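Local coordinates for hypothetical protein (PDB 2P4G) that probably acts as an NADP-dependent pyrimidine reductase of the kind used in riboflavin biosynthesis, at residues I167-P170 / T171-P175; G58-T61 / D62-L65; I67-R70 / G71-D74. All coordinates share one frame; numbering follows the deposited sequence.

Contact 1. Residues I167-P170 / T171-P175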
loop_
_atom_site.group_PDB
_atom_site.type_symbol
_atom_site.label_atom_id
_atom_site.label_comp_id
_atom_site.label_asym_id
_atom_site.label_seq_id
_atom_site.Cartn_x
_atom_site.Cartn_y
_atom_site.Cartn_z
ATOM N N ILE A 167 32.116 -10.607 -5.384
ATOM C CA ILE A 167 32.385 -10.893 -4.007
ATOM C C ILE A 167 31.493 -12.058 -3.615
ATOM O O ILE A 167 30.266 -11.988 -3.792
ATOM C CB ILE A 167 32.029 -9.721 -3.092
ATOM C CG1 ILE A 167 32.915 -8.500 -3.372
ATOM C CG2 ILE A 167 32.199 -10.137 -1.620
ATOM C CD1 ILE A 167 32.481 -7.262 -2.571
ATOM N N VAL A 168 32.103 -13.121 -3.088
ATOM C CA VAL A 168 31.367 -14.282 -2.596
ATOM C C VAL A 168 31.258 -14.192 -1.082
ATOM O O VAL A 168 32.251 -14.345 -0.391
ATOM C CB VAL A 168 32.085 -15.593 -2.981
ATOM C CG1 VAL A 168 31.302 -16.811 -2.472
ATOM C CG2 VAL A 168 32.288 -15.644 -4.485
ATOM N N ALA A 169 30.068 -13.902 -0.576
ATOM C CA ALA A 169 29.810 -13.953 0.864
ATOM C C ALA A 169 29.871 -15.402 1.347
ATOM O O ALA A 169 29.541 -16.312 0.600
ATOM C CB ALA A 169 28.441 -13.339 1.189
ATOM N N PRO A 170 30.359 -15.636 2.579
ATOM C CA PRO A 170 30.214 -16.952 3.205
ATOM C C PRO A 170 28.781 -17.454 3.283
ATOM O O PRO A 170 27.827 -16.665 3.228
ATOM C CB PRO A 170 30.771 -16.728 4.608
ATOM C CG PRO A 170 31.786 -15.651 4.415
ATOM C CD PRO A 170 31.167 -14.730 3.417
ATOM N N THR A 171 28.647 -18.770 3.423
ATOM C CA THR A 171 27.339 -19.428 3.498
ATOM C C THR A 171 26.507 -18.867 4.659
ATOM O O THR A 171 25.292 -18.652 4.519
ATOM C CB THR A 171 27.508 -20.961 3.664
ATOM O OG1 THR A 171 28.384 -21.466 2.641
ATOM C CG2 THR A 171 26.153 -21.681 3.595
ATOM N N SER A 172 27.188 -18.620 5.783
ATOM C CA SER A 172 26.587 -18.075 7.008
ATOM C C SER A 172 26.065 -16.646 6.884
ATOM O O SER A 172 24.987 -16.324 7.383
ATOM C CB SER A 172 27.633 -18.107 8.122
ATOM O OG SER A 172 28.921 -17.808 7.599
ATOM N N THR A 173 26.836 -15.804 6.203
ATOM C CA THR A 173 26.666 -14.348 6.225
ATOM C C THR A 173 25.402 -13.808 5.536
ATOM O O THR A 173 24.700 -14.523 4.820
ATOM C CB THR A 173 27.874 -13.688 5.545
ATOM O OG1 THR A 173 28.003 -14.217 4.219
ATOM C CG2 THR A 173 29.153 -13.955 6.321
ATOM N N ASN A 174 25.134 -12.526 5.764
ATOM C CA ASN A 174 24.032 -11.821 5.124
ATOM C C ASN A 174 24.571 -11.013 3.936
ATOM O O ASN A 174 25.413 -10.147 4.123
ATOM C CB ASN A 174 23.355 -10.891 6.138
ATOM C CG ASN A 174 22.081 -10.256 5.607
ATOM O OD1 ASN A 174 21.944 -9.965 4.414
ATOM N ND2 ASN A 174 21.140 -10.022 6.503
ATOM N N PRO A 175 24.070 -11.274 2.718
ATOM C CA PRO A 175 24.610 -10.628 1.512
ATOM C C PRO A 175 24.443 -9.106 1.460
ATOM O O PRO A 175 25.306 -8.433 0.928
ATOM C CB PRO A 175 23.794 -11.268 0.384
ATOM C CG PRO A 175 22.514 -11.664 1.034
ATOM C CD PRO A 175 22.941 -12.161 2.386
#

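Contact 2. Residues G58-T61 / D62-L65. With EDO (1,2-ethanediol), chain J.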
loop_
_atom_site.group_PDB
_atom_site.type_symbol
_atom_site.label_atom_id
_atom_site.label_comp_id
_atom_site.label_asym_id
_atom_site.label_seq_id
_atom_site.Cartn_x
_atom_site.Cartn_y
_atom_site.Cartn_z
ATOM N N GLY A 58 4.918 2.923 -13.233
ATOM C CA GLY A 58 5.563 4.220 -13.148
ATOM C C GLY A 58 5.154 5.102 -14.293
ATOM O O GLY A 58 4.668 4.619 -15.313
ATOM N N ASP A 59 5.328 6.406 -14.106
ATOM C CA ASP A 59 5.183 7.373 -15.190
ATOM C C ASP A 59 6.530 8.078 -15.340
ATOM O O ASP A 59 7.533 7.620 -14.787
ATOM C CB ASP A 59 4.011 8.346 -14.945
ATOM C CG ASP A 59 4.222 9.250 -13.732
ATOM O OD1 ASP A 59 5.241 9.120 -13.031
ATOM O OD2 ASP A 59 3.343 10.092 -13.472
ATOM N N GLN A 60 6.560 9.172 -16.091
ATOM C CA GLN A 60 7.804 9.868 -16.356
ATOM C C GLN A 60 8.345 10.541 -15.117
ATOM O O GLN A 60 9.535 10.556 -14.908
ATOM C CB GLN A 60 7.631 10.916 -17.465
ATOM C CG GLN A 60 8.974 11.433 -17.989
ATOM C CD GLN A 60 9.918 10.302 -18.391
ATOM O OE1 GLN A 60 9.594 9.505 -19.272
ATOM N NE2 GLN A 60 11.084 10.219 -17.736
ATOM N N THR A 61 7.469 11.106 -14.303
ATOM C CA THR A 61 7.900 11.766 -13.063
ATOM C C THR A 61 8.668 10.764 -12.208
ATOM O O THR A 61 9.799 11.013 -11.823
ATOM C CB THR A 61 6.712 12.387 -12.321
ATOM O OG1 THR A 61 6.048 13.330 -13.189
ATOM C CG2 THR A 61 7.176 13.092 -11.081
ATOM N N ASP A 62 8.062 9.601 -11.995
ATOM C CA ASP A 62 8.669 8.508 -11.248
ATOM C C ASP A 62 10.008 8.047 -11.827
ATOM O O ASP A 62 10.949 7.800 -11.069
ATOM C CB ASP A 62 7.702 7.319 -11.194
ATOM C CG ASP A 62 8.187 6.221 -10.295
ATOM O OD1 ASP A 62 8.243 6.417 -9.064
ATOM O OD2 ASP A 62 8.545 5.164 -10.812
ATOM N N ALA A 63 10.093 7.915 -13.155
ATOM C CA ALA A 63 11.364 7.520 -13.809
ATOM C C ALA A 63 12.430 8.593 -13.592
ATOM O O ALA A 63 13.585 8.289 -13.320
ATOM C CB ALA A 63 11.170 7.252 -15.351
ATOM N N ASP A 64 12.030 9.847 -13.727
ATOM C CA ASP A 64 12.887 10.974 -13.379
ATOM C C ASP A 64 13.379 10.950 -11.939
ATOM O O ASP A 64 14.524 11.261 -11.657
ATOM C CB ASP A 64 12.125 12.271 -13.567
ATOM C CG ASP A 64 11.803 12.556 -15.004
ATOM O OD1 ASP A 64 12.204 11.748 -15.885
ATOM O OD2 ASP A 64 11.146 13.600 -15.248
ATOM N N LEU A 65 12.502 10.620 -11.018
ATOM C CA LEU A 65 12.879 10.548 -9.609
ATOM C C LEU A 65 13.900 9.432 -9.364
ATOM O O LEU A 65 14.838 9.597 -8.594
ATOM C CB LEU A 65 11.629 10.328 -8.739
ATOM C CG LEU A 65 11.838 10.322 -7.232
ATOM C CD1 LEU A 65 12.351 11.668 -6.822
ATOM C CD2 LEU A 65 10.520 9.952 -6.507
HETATM C C1 EDO J . 10.586 2.227 -8.965
HETATM O O1 EDO J . 10.238 3.556 -8.588
HETATM C C2 EDO J . 11.678 1.793 -7.989
HETATM O O2 EDO J . 11.940 0.362 -7.963
#

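Contact 3. Residues I67-R70 / G71-D74. With EDO (1,2-ethanediol), chain G.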
loop_
_atom_site.group_PDB
_atom_site.type_symbol
_atom_site.label_atom_id
_atom_site.label_comp_id
_atom_site.label_asym_id
_atom_site.label_seq_id
_atom_site.Cartn_x
_atom_site.Cartn_y
_atom_site.Cartn_z
ATOM N N ILE A 67 16.117 8.519 -11.478
ATOM C CA ILE A 67 17.360 9.091 -12.005
ATOM C C ILE A 67 17.932 10.127 -11.041
ATOM O O ILE A 67 19.141 10.163 -10.810
ATOM C CB ILE A 67 17.160 9.718 -13.400
ATOM C CG1 ILE A 67 16.835 8.634 -14.428
ATOM C CG2 ILE A 67 18.406 10.470 -13.855
ATOM C CD1 ILE A 67 17.745 7.507 -14.385
ATOM N N GLN A 68 17.060 10.954 -10.482
ATOM C CA GLN A 68 17.473 11.979 -9.499
ATOM C C GLN A 68 18.165 11.312 -8.304
ATOM O O GLN A 68 19.215 11.764 -7.859
ATOM C CB GLN A 68 16.261 12.804 -9.029
ATOM C CG GLN A 68 16.608 14.067 -8.301
ATOM C CD GLN A 68 17.021 15.173 -9.248
ATOM O OE1 GLN A 68 18.209 15.399 -9.485
ATOM N NE2 GLN A 68 16.040 15.848 -9.818
ATOM N N LEU A 69 17.587 10.218 -7.817
ATOM C CA LEU A 69 18.134 9.501 -6.649
ATOM C C LEU A 69 19.437 8.795 -6.997
ATOM O O LEU A 69 20.376 8.777 -6.204
ATOM C CB LEU A 69 17.109 8.511 -6.059
ATOM C CG LEU A 69 17.495 7.890 -4.693
ATOM C CD1 LEU A 69 17.706 8.924 -3.577
ATOM C CD2 LEU A 69 16.495 6.843 -4.252
ATOM N N ARG A 70 19.508 8.277 -8.210
ATOM C CA ARG A 70 20.770 7.792 -8.757
ATOM C C ARG A 70 21.857 8.857 -8.824
ATOM O O ARG A 70 23.025 8.551 -8.610
ATOM C CB ARG A 70 20.563 7.166 -10.145
ATOM C CG ARG A 70 19.928 5.786 -10.073
ATOM C CD ARG A 70 19.816 5.128 -11.443
ATOM N NE ARG A 70 19.531 3.706 -11.264
ATOM C CZ ARG A 70 19.828 2.756 -12.145
ATOM N NH1 ARG A 70 20.395 3.053 -13.304
ATOM N NH2 ARG A 70 19.558 1.496 -11.851
ATOM N N GLY A 71 21.473 10.097 -9.109
ATOM C CA GLY A 71 22.396 11.208 -9.102
ATOM C C GLY A 71 22.896 11.565 -7.721
ATOM O O GLY A 71 23.962 12.159 -7.584
ATOM N N TRP A 72 22.095 11.235 -6.716
ATOM C CA TRP A 72 22.428 11.407 -5.294
ATOM C C TRP A 72 23.353 10.301 -4.798
ATOM O O TRP A 72 24.166 10.539 -3.920
ATOM C CB TRP A 72 21.115 11.401 -4.475
ATOM C CG TRP A 72 21.237 11.138 -3.011
ATOM C CD1 TRP A 72 21.321 12.074 -2.020
ATOM C CD2 TRP A 72 21.240 9.859 -2.359
ATOM N NE1 TRP A 72 21.392 11.456 -0.790
ATOM C CE2 TRP A 72 21.343 10.097 -0.973
ATOM C CE3 TRP A 72 21.160 8.528 -2.814
ATOM C CZ2 TRP A 72 21.380 9.058 -0.036
ATOM C CZ3 TRP A 72 21.211 7.503 -1.894
ATOM C CH2 TRP A 72 21.321 7.772 -0.517
ATOM N N ALA A 73 23.207 9.102 -5.371
ATOM C CA ALA A 73 23.830 7.882 -4.872
ATOM C C ALA A 73 25.298 7.751 -5.265
ATOM O O ALA A 73 25.708 8.152 -6.354
ATOM C CB ALA A 73 23.054 6.625 -5.404
ATOM N N ASP A 74 26.068 7.134 -4.369
ATOM C CA ASP A 74 27.396 6.626 -4.678
ATOM C C ASP A 74 27.336 5.200 -5.197
ATOM O O ASP A 74 28.190 4.776 -5.992
ATOM C CB ASP A 74 28.233 6.681 -3.414
ATOM C CG ASP A 74 28.412 8.094 -2.920
ATOM O OD1 ASP A 74 28.707 8.941 -3.772
ATOM O OD2 ASP A 74 28.268 8.364 -1.706
HETATM C C1 EDO G . 20.400 1.601 -16.917
HETATM O O1 EDO G . 19.573 2.067 -17.989
HETATM C C2 EDO G . 19.691 0.856 -15.750
HETATM O O2 EDO G . 20.610 0.458 -14.649
#

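Contact 1. Residues I167-P170 / T171-P175
T173 lays its methyl group against the pyrrolidine ring of P170: CG2 of T173 is 3.6 Å from CD and equally far from CB of P170, with CG at 3.7 Å. The other branch of the threonine turns back to the chain. With OG1 set between its own backbone N and carbonyl carbon (chi1 56°), the hydroxyl donates to P170 O over 2.6 Å, arriving at a C=O...donor angle of 121° and tilted 27° from the carbonyl plane. OG1 of T173 also sits 3.3 Å from P170 CD and 3.2 Å from A169 CB, wedged between small apolar groups. A weak bond from T173 N to P170 O, 3.3 Å long, closes a turn whose residues T171 and S172 have helix-like backbone angles. A side-chain and a backbone donor from one residue thus converge on one carbonyl; Q143 NE2 is a further donor to it.

This turn ends strand 166-169, outermost in the sheet within this chain, and leads into helix 175-184, a beta-to-alpha connection of the dihydrofolate reductase-like alpha/beta fold. Proline suits the strand's exit because its ring leaves no backbone N-H to pair. N174 follows as N-cap, its OD1 weakly accepting from L176 N, and P175 fits the first helical turn, where no N-H is required. T171 OG1 hydrogen-bonds to Q144 O, tying the turn to the chain just past strand 139-143.

Contact 2. Residues G58-T61 / D62-L65
Backbone bonds come first: A63 N donates to D59 O, D64 N to Q60 O and L65 N to T61 O, the last at 2.8 Å, which is the i to i+4 pattern of an alpha-helix from its opening turn. Capping is the second kind. OD1 of D59 accepts from D62 N over 3.0 Å with an almost straight N-H...O angle of 176°. The carboxylate reaches that N-H because its CG lies between the backbone N and carbonyl carbon (chi1 65°). D59 is therefore the N-cap of helix 60-72, which packs over the sheet of this dihydrofolate reductase-like fold; aspartate suits the place, since its carboxylate can accept a first-turn N-H and its negative charge would suit the positive end of the helix. Its OD2 is held by S249 OG.

A third kind links side chains one turn apart. Q60 bends at chi2 and sends NE2 to D64 OD1 over 2.6 Å, with the oxygen in the amide plane; the amide meets the carboxylate from above its plane, 37° out of it. D62 extends away from this pair: OD1 bonds to T215 OG1, while OD2 accepts from O1 of a 1,2-ethanediol, probably from the crystallisation liquor, at 3.2 Å.

Contact 3. Residues I67-R70 / G71-D74
The backbone runs as a helix through I67-R70 and loses its regular bonding over G71-D74. G71 N still donates to I67 O, 2.9 Å away with an N-H...O angle of 144°, but the bonds that follow are weak. W72 N is shared between Q68 O and L69 O, and A73 N between L69 O at 3.0 Å and R70 O at 3.3 Å. Mixing i+4 with i+3 partners in this way tightens the last turn, and at A73 the chain passes to an extended conformation.

L69 and W72 lie side by side and point the same way. CD1 of L69 comes over one face of the indole, 3.6 Å from W72 CE3 and offset toward the rim, while L69 O stands at the ring's edge, 3.5 Å from the same CE3. Both side chains have CG anti to the backbone N, and in W72 (chi1 162°) this helps to bring the indole beside L69. The pair suits a buried helix face: it covers strands 35-43 and 190-195, where R37 makes a cation-pi contact with the indole.

R70, extended from CG to NE, forms a salt bridge from NE to E194, and NH1 and NH2 both donate to O2 of a 1,2-ethanediol, NH1 over 2.9 Å, so one edge of the guanidinium grips a single oxygen. The diol, probably from the crystallisation liquor, is also bonded to G89 O. Buried G71 has no side chain and A73 sets its small CB against L69 O where helix 60-72 leads to strand 75-79, the alpha-to-beta connection into the central sheet of the dihydrofolate reductase-like fold.

In the fold
Contacts 2 and 3 come first along the chain and share helix 60-72, their centres about 13 Å apart: contact 2 marks its N-terminal start and contact 3 its exit toward strand 75-79. Contact 1 comes later, at the passage from strand 166-169 to helix 175-184, with its centre about 34 Å from that of contact 2 and 27 Å from that of contact 3, on the opposite side of the chain's centre. None of its atoms touches the other two. The nine-stranded mixed sheet unites them: strand 75-79 lies inside it and strand 166-169 is outermost within this chain, all within the range assigned to the RibD C-terminal family.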